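Local coordinates for protein FAD-dependent oxidoreductase (Actinomadura kijaniata, PDB 3M9V) that probably catalyses a flavin-dependent oxidation of a dTDP-linked sugar during D-kijanose biosynthesis, as a member of the acyl-CoA dehydrogenase family, at residues Y17-P22 with V26-L31; D79-V84 with S259-L264; L89-A92 with S97-L100. All coordinates share one frame; numbering follows the deposited sequence.

Contact 1. Residues Y17-P22 with V26-L31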
loop_
_atom_site.group_PDB
_atom_site.type_symbol
_atom_site.label_atom_id
_atom_site.label_comp_id
_atom_site.label_asym_id
_atom_site.label_seq_id
_atom_site.Cartn_x
_atom_site.Cartn_y
_atom_site.Cartn_z
ATOM N N TYR A 17 -5.331 17.712 -18.877
ATOM C CA TYR A 17 -4.131 18.300 -19.482
ATOM C C TYR A 17 -4.440 19.616 -20.176
ATOM O O TYR A 17 -3.537 20.409 -20.333
ATOM C CB TYR A 17 -3.430 17.337 -20.453
ATOM C CG TYR A 17 -2.880 16.087 -19.776
ATOM C CD1 TYR A 17 -3.322 14.815 -20.149
ATOM C CD2 TYR A 17 -1.867 16.165 -18.829
ATOM C CE1 TYR A 17 -2.788 13.671 -19.549
ATOM C CE2 TYR A 17 -1.356 15.017 -18.196
ATOM C CZ TYR A 17 -1.822 13.768 -18.575
ATOM O OH TYR A 17 -1.377 12.607 -17.965
ATOM N N ALA A 18 -5.695 19.898 -20.533
ATOM C CA ALA A 18 -6.013 21.087 -21.337
ATOM C C ALA A 18 -7.517 21.298 -21.285
ATOM O O ALA A 18 -8.266 20.335 -21.116
ATOM C CB ALA A 18 -5.613 20.915 -22.801
ATOM N N PRO A 19 -7.965 22.562 -21.376
ATOM C CA PRO A 19 -9.404 22.834 -21.293
ATOM C C PRO A 19 -10.064 22.292 -22.553
ATOM O O PRO A 19 -9.408 22.191 -23.577
ATOM C CB PRO A 19 -9.495 24.363 -21.312
ATOM C CG PRO A 19 -8.115 24.875 -21.098
ATOM C CD PRO A 19 -7.151 23.780 -21.525
ATOM N N VAL A 20 -11.337 21.927 -22.508
ATOM C CA VAL A 20 -11.939 21.337 -23.686
ATOM C C VAL A 20 -12.889 22.292 -24.408
ATOM O O VAL A 20 -13.516 21.890 -25.395
ATOM C CB VAL A 20 -12.726 20.057 -23.303
ATOM C CG1 VAL A 20 -11.737 19.045 -22.716
ATOM C CG2 VAL A 20 -13.766 20.366 -22.244
ATOM N N THR A 21 -13.043 23.524 -23.928
ATOM C CA THR A 21 -13.895 24.457 -24.670
ATOM C C THR A 21 -13.185 25.780 -24.863
ATOM O O THR A 21 -12.241 26.080 -24.138
ATOM C CB THR A 21 -15.201 24.828 -23.932
ATOM O OG1 THR A 21 -14.847 25.470 -22.703
ATOM C CG2 THR A 21 -16.014 23.613 -23.601
ATOM N N PRO A 22 -13.626 26.559 -25.871
ATOM C CA PRO A 22 -13.010 27.866 -26.119
ATOM C C PRO A 22 -13.069 28.765 -24.872
ATOM O O PRO A 22 -12.098 29.410 -24.510
ATOM C CB PRO A 22 -13.841 28.441 -27.281
ATOM C CG PRO A 22 -14.323 27.195 -28.014
ATOM C CD PRO A 22 -14.557 26.149 -26.938
ATOM N N VAL A 26 -9.714 30.499 -22.859
ATOM C CA VAL A 26 -9.578 31.922 -22.498
ATOM C C VAL A 26 -9.331 32.102 -20.998
ATOM O O VAL A 26 -8.388 32.775 -20.582
ATOM C CB VAL A 26 -10.848 32.713 -22.953
ATOM C CG1 VAL A 26 -10.788 34.147 -22.444
ATOM C CG2 VAL A 26 -10.996 32.650 -24.499
ATOM N N LEU A 27 -10.165 31.473 -20.176
ATOM C CA LEU A 27 -9.935 31.419 -18.729
ATOM C C LEU A 27 -8.498 31.066 -18.346
ATOM O O LEU A 27 -7.832 31.770 -17.578
ATOM C CB LEU A 27 -10.918 30.438 -18.077
ATOM C CG LEU A 27 -10.611 30.288 -16.575
ATOM C CD1 LEU A 27 -10.743 31.670 -15.947
ATOM C CD2 LEU A 27 -11.571 29.303 -15.878
ATOM N N LEU A 28 -7.992 29.956 -18.871
ATOM C CA LEU A 28 -6.614 29.573 -18.566
ATOM C C LEU A 28 -5.578 30.561 -19.108
ATOM O O LEU A 28 -4.571 30.857 -18.447
ATOM C CB LEU A 28 -6.366 28.157 -19.104
ATOM C CG LEU A 28 -5.107 27.369 -18.749
ATOM C CD1 LEU A 28 -5.047 27.147 -17.256
ATOM C CD2 LEU A 28 -5.043 26.008 -19.452
ATOM N N ASP A 29 -5.803 31.091 -20.308
ATOM C CA ASP A 29 -4.853 32.093 -20.811
ATOM C C ASP A 29 -4.825 33.322 -19.907
ATOM O O ASP A 29 -3.748 33.824 -19.577
ATOM C CB ASP A 29 -5.195 32.541 -22.240
ATOM C CG ASP A 29 -4.788 31.519 -23.296
ATOM O OD1 ASP A 29 -4.052 30.556 -22.975
ATOM O OD2 ASP A 29 -5.212 31.655 -24.464
ATOM N N ARG A 30 -5.986 33.780 -19.453
ATOM C CA ARG A 30 -6.081 35.029 -18.693
ATOM C C ARG A 30 -5.483 34.831 -17.314
ATOM O O ARG A 30 -4.877 35.739 -16.755
ATOM C CB ARG A 30 -7.544 35.470 -18.562
ATOM C CG ARG A 30 -8.106 36.047 -19.853
ATOM C CD ARG A 30 -8.502 37.513 -19.691
ATOM N NE ARG A 30 -9.935 37.712 -19.899
ATOM C CZ ARG A 30 -10.506 37.789 -21.099
ATOM N NH1 ARG A 30 -11.814 37.983 -21.193
ATOM N NH2 ARG A 30 -9.788 37.683 -22.215
ATOM N N LEU A 31 -5.661 33.641 -16.754
ATOM C CA LEU A 31 -5.081 33.340 -15.446
ATOM C C LEU A 31 -3.564 33.391 -15.469
ATOM O O LEU A 31 -2.959 33.697 -14.441
ATOM C CB LEU A 31 -5.493 31.962 -14.909
ATOM C CG LEU A 31 -6.858 31.900 -14.214
ATOM C CD1 LEU A 31 -7.246 30.440 -14.029
ATOM C CD2 LEU A 31 -6.977 32.690 -12.902
#

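Contact 2. Residues D79-V84 with S259-L264. With TYD (thymidine-5'-diphosphate), chain B.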
loop_
_atom_site.group_PDB
_atom_site.type_symbol
_atom_site.label_atom_id
_atom_site.label_comp_id
_atom_site.label_asym_id
_atom_site.label_seq_id
_atom_site.Cartn_x
_atom_site.Cartn_y
_atom_site.Cartn_z
ATOM N N ASP A 79 -18.656 26.888 -18.604
ATOM C CA ASP A 79 -19.743 26.112 -18.034
ATOM C C ASP A 79 -19.404 24.635 -17.894
ATOM O O ASP A 79 -20.289 23.901 -17.469
ATOM C CB ASP A 79 -21.006 26.268 -18.878
ATOM C CG ASP A 79 -20.851 25.618 -20.234
ATOM O OD1 ASP A 79 -19.731 25.287 -20.683
ATOM O OD2 ASP A 79 -21.890 25.420 -20.877
ATOM N N ARG A 80 -18.170 24.202 -18.170
ATOM C CA ARG A 80 -17.788 22.823 -17.844
ATOM C C ARG A 80 -17.034 22.702 -16.519
ATOM O O ARG A 80 -16.040 23.397 -16.282
ATOM C CB ARG A 80 -16.819 22.273 -18.886
ATOM C CG ARG A 80 -17.316 22.108 -20.312
ATOM C CD ARG A 80 -18.509 21.207 -20.465
ATOM N NE ARG A 80 -18.905 21.320 -21.869
ATOM C CZ ARG A 80 -18.491 20.508 -22.836
ATOM N NH1 ARG A 80 -17.702 19.477 -22.564
ATOM N NH2 ARG A 80 -18.910 20.693 -24.078
ATOM N N LEU A 81 -17.450 21.745 -15.693
ATOM C CA LEU A 81 -16.679 21.464 -14.485
ATOM C C LEU A 81 -15.242 21.076 -14.832
ATOM O O LEU A 81 -14.279 21.368 -14.118
ATOM C CB LEU A 81 -17.384 20.358 -13.702
ATOM C CG LEU A 81 -18.698 20.824 -13.036
ATOM C CD1 LEU A 81 -19.517 19.557 -12.827
ATOM C CD2 LEU A 81 -18.466 21.557 -11.707
ATOM N N TYR A 82 -15.108 20.345 -15.931
ATOM C CA TYR A 82 -13.808 19.868 -16.343
ATOM C C TYR A 82 -12.948 21.099 -16.573
ATOM O O TYR A 82 -11.822 21.115 -16.117
ATOM C CB TYR A 82 -13.932 19.056 -17.625
ATOM C CG TYR A 82 -12.647 18.417 -18.109
ATOM C CD1 TYR A 82 -12.390 17.079 -17.801
ATOM C CD2 TYR A 82 -11.729 19.129 -18.866
ATOM C CE1 TYR A 82 -11.242 16.436 -18.221
ATOM C CE2 TYR A 82 -10.560 18.488 -19.299
ATOM C CZ TYR A 82 -10.354 17.149 -18.977
ATOM O OH TYR A 82 -9.261 16.430 -19.395
ATOM N N ASP A 83 -13.420 22.121 -17.281
ATOM C CA ASP A 83 -12.522 23.247 -17.484
ATOM C C ASP A 83 -12.252 24.052 -16.225
ATOM O O ASP A 83 -11.161 24.625 -16.129
ATOM C CB ASP A 83 -13.026 24.217 -18.557
ATOM C CG ASP A 83 -12.904 23.615 -19.939
ATOM O OD1 ASP A 83 -12.268 22.551 -20.047
ATOM O OD2 ASP A 83 -13.416 24.195 -20.907
ATOM N N VAL A 84 -13.232 24.131 -15.321
ATOM C CA VAL A 84 -12.979 24.807 -14.067
ATOM C C VAL A 84 -11.880 24.046 -13.328
ATOM O O VAL A 84 -10.984 24.650 -12.733
ATOM C CB VAL A 84 -14.252 24.849 -13.183
ATOM C CG1 VAL A 84 -13.907 25.401 -11.786
ATOM C CG2 VAL A 84 -15.336 25.718 -13.822
ATOM N N SER A 259 -21.494 21.731 -6.925
ATOM C CA SER A 259 -20.847 22.594 -5.948
ATOM C C SER A 259 -19.419 22.250 -5.556
ATOM O O SER A 259 -18.718 23.148 -5.094
ATOM C CB SER A 259 -21.623 22.553 -4.620
ATOM O OG SER A 259 -22.836 23.242 -4.844
ATOM N N SER A 260 -19.003 20.984 -5.639
ATOM C CA SER A 260 -17.750 20.602 -5.002
ATOM C C SER A 260 -16.774 19.804 -5.846
ATOM O O SER A 260 -15.589 19.759 -5.518
ATOM C CB SER A 260 -18.038 19.726 -3.773
ATOM O OG SER A 260 -18.514 20.583 -2.749
ATOM N N VAL A 261 -17.252 19.163 -6.906
ATOM C CA VAL A 261 -16.446 18.179 -7.635
ATOM C C VAL A 261 -15.206 18.758 -8.322
ATOM O O VAL A 261 -14.162 18.090 -8.455
ATOM C CB VAL A 261 -17.304 17.294 -8.594
ATOM C CG1 VAL A 261 -17.708 18.087 -9.830
ATOM C CG2 VAL A 261 -16.441 16.087 -8.988
ATOM N N SER A 262 -15.291 20.029 -8.712
ATOM C CA SER A 262 -14.171 20.603 -9.433
ATOM C C SER A 262 -12.945 20.880 -8.548
ATOM O O SER A 262 -11.794 21.061 -9.004
ATOM C CB SER A 262 -14.663 21.734 -10.364
ATOM O OG SER A 262 -14.883 22.938 -9.653
ATOM N N VAL A 263 -13.190 20.934 -7.249
ATOM C CA VAL A 263 -12.121 21.124 -6.272
ATOM C C VAL A 263 -11.085 19.993 -6.304
ATOM O O VAL A 263 -10.016 20.167 -5.740
ATOM C CB VAL A 263 -12.633 21.286 -4.818
ATOM C CG1 VAL A 263 -12.760 19.948 -4.141
ATOM C CG2 VAL A 263 -11.638 22.135 -4.028
ATOM N N LEU A 264 -11.385 18.876 -6.970
ATOM C CA LEU A 264 -10.449 17.786 -7.151
ATOM C C LEU A 264 -9.239 18.301 -7.944
ATOM O O LEU A 264 -8.148 17.801 -7.708
ATOM C CB LEU A 264 -11.074 16.596 -7.904
ATOM C CG LEU A 264 -12.141 15.769 -7.154
ATOM C CD1 LEU A 264 -12.662 14.505 -7.860
ATOM C CD2 LEU A 264 -11.708 15.454 -5.702
HETATM P PA TYD B . -25.773 22.929 -2.773
HETATM O O1A TYD B . -25.924 24.116 -1.839
HETATM O O2A TYD B . -24.445 22.203 -2.897
HETATM O O3A TYD B . -26.930 21.861 -2.460
HETATM P PB TYD B . -27.624 21.938 -1.012
HETATM O O1B TYD B . -26.465 22.212 -0.071
HETATM O O2B TYD B . -28.148 20.517 -0.948
HETATM O O3B TYD B . -28.646 23.045 -1.193
HETATM O "O5'" TYD B . -26.328 23.267 -4.249
HETATM C "C5'" TYD B . -27.700 23.551 -4.520
HETATM C "C4'" TYD B . -27.494 24.341 -5.806
HETATM O "O4'" TYD B . -27.072 23.486 -6.861
HETATM C "C3'" TYD B . -28.725 25.073 -6.305
HETATM O "O3'" TYD B . -28.325 26.436 -6.144
HETATM C "C2'" TYD B . -28.744 24.813 -7.804
HETATM C "C1'" TYD B . -27.510 23.977 -8.131
HETATM N N1 TYD B . -27.871 22.827 -8.973
HETATM C C2 TYD B . -27.206 22.576 -10.099
HETATM O O2 TYD B . -26.275 23.341 -10.446
HETATM N N3 TYD B . -27.560 21.515 -10.858
HETATM C C4 TYD B . -28.568 20.691 -10.485
HETATM O O4 TYD B . -28.870 19.716 -11.205
HETATM C C5 TYD B . -29.267 20.945 -9.318
HETATM C C5M TYD B . -30.410 20.099 -8.824
HETATM C C6 TYD B . -28.878 22.046 -8.567
#

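Contact 3. Residues L89-A92 with S97-L100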
loop_
_atom_site.group_PDB
_atom_site.type_symbol
_atom_site.label_atom_id
_atom_site.label_comp_id
_atom_site.label_asym_id
_atom_site.label_seq_id
_atom_site.Cartn_x
_atom_site.Cartn_y
_atom_site.Cartn_z
ATOM N N LEU A 89 -6.359 23.566 -11.140
ATOM C CA LEU A 89 -5.087 22.842 -11.135
ATOM C C LEU A 89 -3.929 23.817 -11.427
ATOM O O LEU A 89 -2.925 23.859 -10.694
ATOM C CB LEU A 89 -5.222 21.728 -12.193
ATOM C CG LEU A 89 -4.155 20.627 -12.225
ATOM C CD1 LEU A 89 -4.573 19.505 -13.218
ATOM C CD2 LEU A 89 -2.797 21.207 -12.683
ATOM N N ALA A 90 -4.052 24.622 -12.483
ATOM C CA ALA A 90 -2.965 25.578 -12.788
ATOM C C ALA A 90 -2.745 26.561 -11.626
ATOM O O ALA A 90 -1.598 26.835 -11.238
ATOM C CB ALA A 90 -3.274 26.365 -14.113
ATOM N N VAL A 91 -3.830 27.047 -11.016
ATOM C CA VAL A 91 -3.653 27.937 -9.866
ATOM C C VAL A 91 -3.005 27.219 -8.675
ATOM O O VAL A 91 -2.122 27.761 -8.007
ATOM C CB VAL A 91 -4.963 28.674 -9.466
ATOM C CG1 VAL A 91 -4.799 29.523 -8.188
ATOM C CG2 VAL A 91 -5.443 29.580 -10.601
ATOM N N ALA A 92 -3.451 25.996 -8.401
ATOM C CA ALA A 92 -2.918 25.238 -7.275
ATOM C C ALA A 92 -1.425 24.921 -7.410
ATOM O O ALA A 92 -0.732 24.842 -6.395
ATOM C CB ALA A 92 -3.733 23.969 -7.048
ATOM N N SER A 97 -3.958 27.217 -1.438
ATOM C CA SER A 97 -4.927 28.053 -0.716
ATOM C C SER A 97 -5.649 28.991 -1.659
ATOM O O SER A 97 -6.859 29.123 -1.533
ATOM C CB SER A 97 -4.312 28.960 0.363
ATOM O OG SER A 97 -3.791 28.146 1.406
ATOM N N THR A 98 -4.929 29.626 -2.586
ATOM C CA THR A 98 -5.622 30.539 -3.499
ATOM C C THR A 98 -6.611 29.786 -4.382
ATOM O O THR A 98 -7.689 30.280 -4.717
ATOM C CB THR A 98 -4.584 31.222 -4.426
ATOM O OG1 THR A 98 -3.686 31.982 -3.610
ATOM C CG2 THR A 98 -5.226 32.112 -5.473
ATOM N N ALA A 99 -6.199 28.606 -4.842
ATOM C CA ALA A 99 -7.085 27.792 -5.666
ATOM C C ALA A 99 -8.341 27.390 -4.887
ATOM O O ALA A 99 -9.411 27.322 -5.480
ATOM C CB ALA A 99 -6.345 26.531 -6.184
ATOM N N LEU A 100 -8.203 27.055 -3.610
ATOM C CA LEU A 100 -9.303 26.498 -2.840
ATOM C C LEU A 100 -10.328 27.634 -2.666
ATOM O O LEU A 100 -11.536 27.431 -2.845
ATOM C CB LEU A 100 -8.808 26.048 -1.462
ATOM C CG LEU A 100 -9.932 25.631 -0.491
ATOM C CD1 LEU A 100 -10.658 24.481 -1.123
ATOM C CD2 LEU A 100 -9.432 25.192 0.896
#

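Contact 1. Residues Y17-P22 with V26-L31
Leu28 and Pro19 make the apolar touch between the incoming loop and the helix it leads into. Leu28 CB heads from the helix toward the loop. From there CG runs anti to the backbone N (chi1 -170°), and at CG the two methyls part company. Leu28 CD2 turns to the proline ring, lying 3.7 Å from Pro19 CG, and it packs on the ring carbon CD as well; the leucine branch and the ring cross at about a right angle. CD1 goes to Ala90 on helix 81-94, leaving the leucine fork lodged between the loop and that helix.

At the other end the contact becomes backbone. Val26 N donates to Pro22 O over 3.1 Å, with an N-H...O angle of 172°, a nearly straight bond of the helical i to i+4 kind. Val26 CG2 sits beside the same oxygen, 3.4 Å from Pro22 O. The sister methyl, Val26 CG1, is anti to the backbone N (chi1 173°) and comes 3.6 Å above the plane of the Arg30 guanidinium, near the rim of that face.

What fixes the loop just ahead of the helix is polar. Thr21 OG1 caps Gly24 N and also bonds Asp83 OD2, while Asp83 OD1 takes Val20 N, so one carboxylate grips two points of the loop. A threonine at the N-cap, followed by a proline that has no N-H to offer in the first turn, is a classic helix start; here it opens helix 22-32.

Contact 2. Residues D79-V84 with S259-L264
Both methyls of Leu81 meet Val261 CG1, which lies 3.8 Å from Leu81 CD1 and 4.0 Å from Leu81 CD2; the two side chains are set roughly perpendicular. Val261 CG1 gets there because it lies between the backbone N and the carbonyl carbon (chi1 75°). Leu81 CD2 also rests on Ser262 CB.

Mixed polar and apolar touches come next. Ser262 OG lies 3.4 Å from Val84 CG1, and Ser262 CB stands 3.8 Å from Leu81 O. These are packing contacts; no hydrogen bond joins the two segments.

The polar bonds go to partners beyond the two segments. Ser259 OG is 2.7 Å from O2A of the thymidine diphosphate, yet Gly255 O is also a possible acceptor, so which one takes its proton is not settled. Leu81 N and Tyr82 N both bond to the carboxylate of Asp319.

The contact thus joins the start of helix 81-94, in the N-terminal domain of the acyl-CoA dehydrogenase family, to the C-terminal-domain segment carrying the dTDP-binding Ser259. Around it, helix 291-323 brings Leu315 against both Leu81 and Val261, Leu110 of helix 96-118 touches Leu81, and helix 329-362 packs Phe340 on Val261.

Contact 3. Residues L89-A92 with S97-L100
The methyl of Ala99 does double duty against Ala92: Ala99 CB is 3.8 Å from Ala92 CB and 3.7 Å from Ala92 N, so it rests on backbone as well as side chain. These two alanines are the nearest pair of the two segments, their CA atoms 5.1 Å apart. Beside them Val91 pushes in a single methyl. Held anti to the backbone N (chi1 175°), Val91 CG1 lies 3.7 Å from Ala99 N. The same Val91 CG1 comes 3.8 Å from Thr98 CG2, with the valine and threonine side chains nearly square to each other.

Turned away from this tight patch, Leu89, Ala90 and Ser97 face other partners. Ala90 is the partly exposed one, while Leu89 packs against Val268. The end of Leu100 also leads off, toward Met219 and Val263. Thr98 splits its roles: CG2 faces Val91, whereas OG1 bonds to Asp95 OD1 in the connection between the helices.

Methyl groups and backbone thus do all the touching, without a hydrogen bond across; in this helix-turn-helix hairpin of the N-terminal helical domain, small side chains let helices 81-94 and 96-118 come close beside their short connection.

From the N terminus, contact 1 comes first: the loop folds back on helix 22-32 after only three intervening residues, and it is complete before the others begin. Helix 81-94 then serves both remaining contacts. Its first turn opens contact 2, which closes at 259-264 after 174 intervening residues, once the chain has passed through the strands of the middle domain; its later turns make contact 3 with the start of helix 96-118, a short closure within that long one. Helix 81-94 also meets contact 1, through Asp83 near its start and Ala90 and Val91 further along. Contacts 2 and 3 touch each other, joining N- and C-terminal helical parts, and contact 2 reaches the dTDP pocket through Ser259.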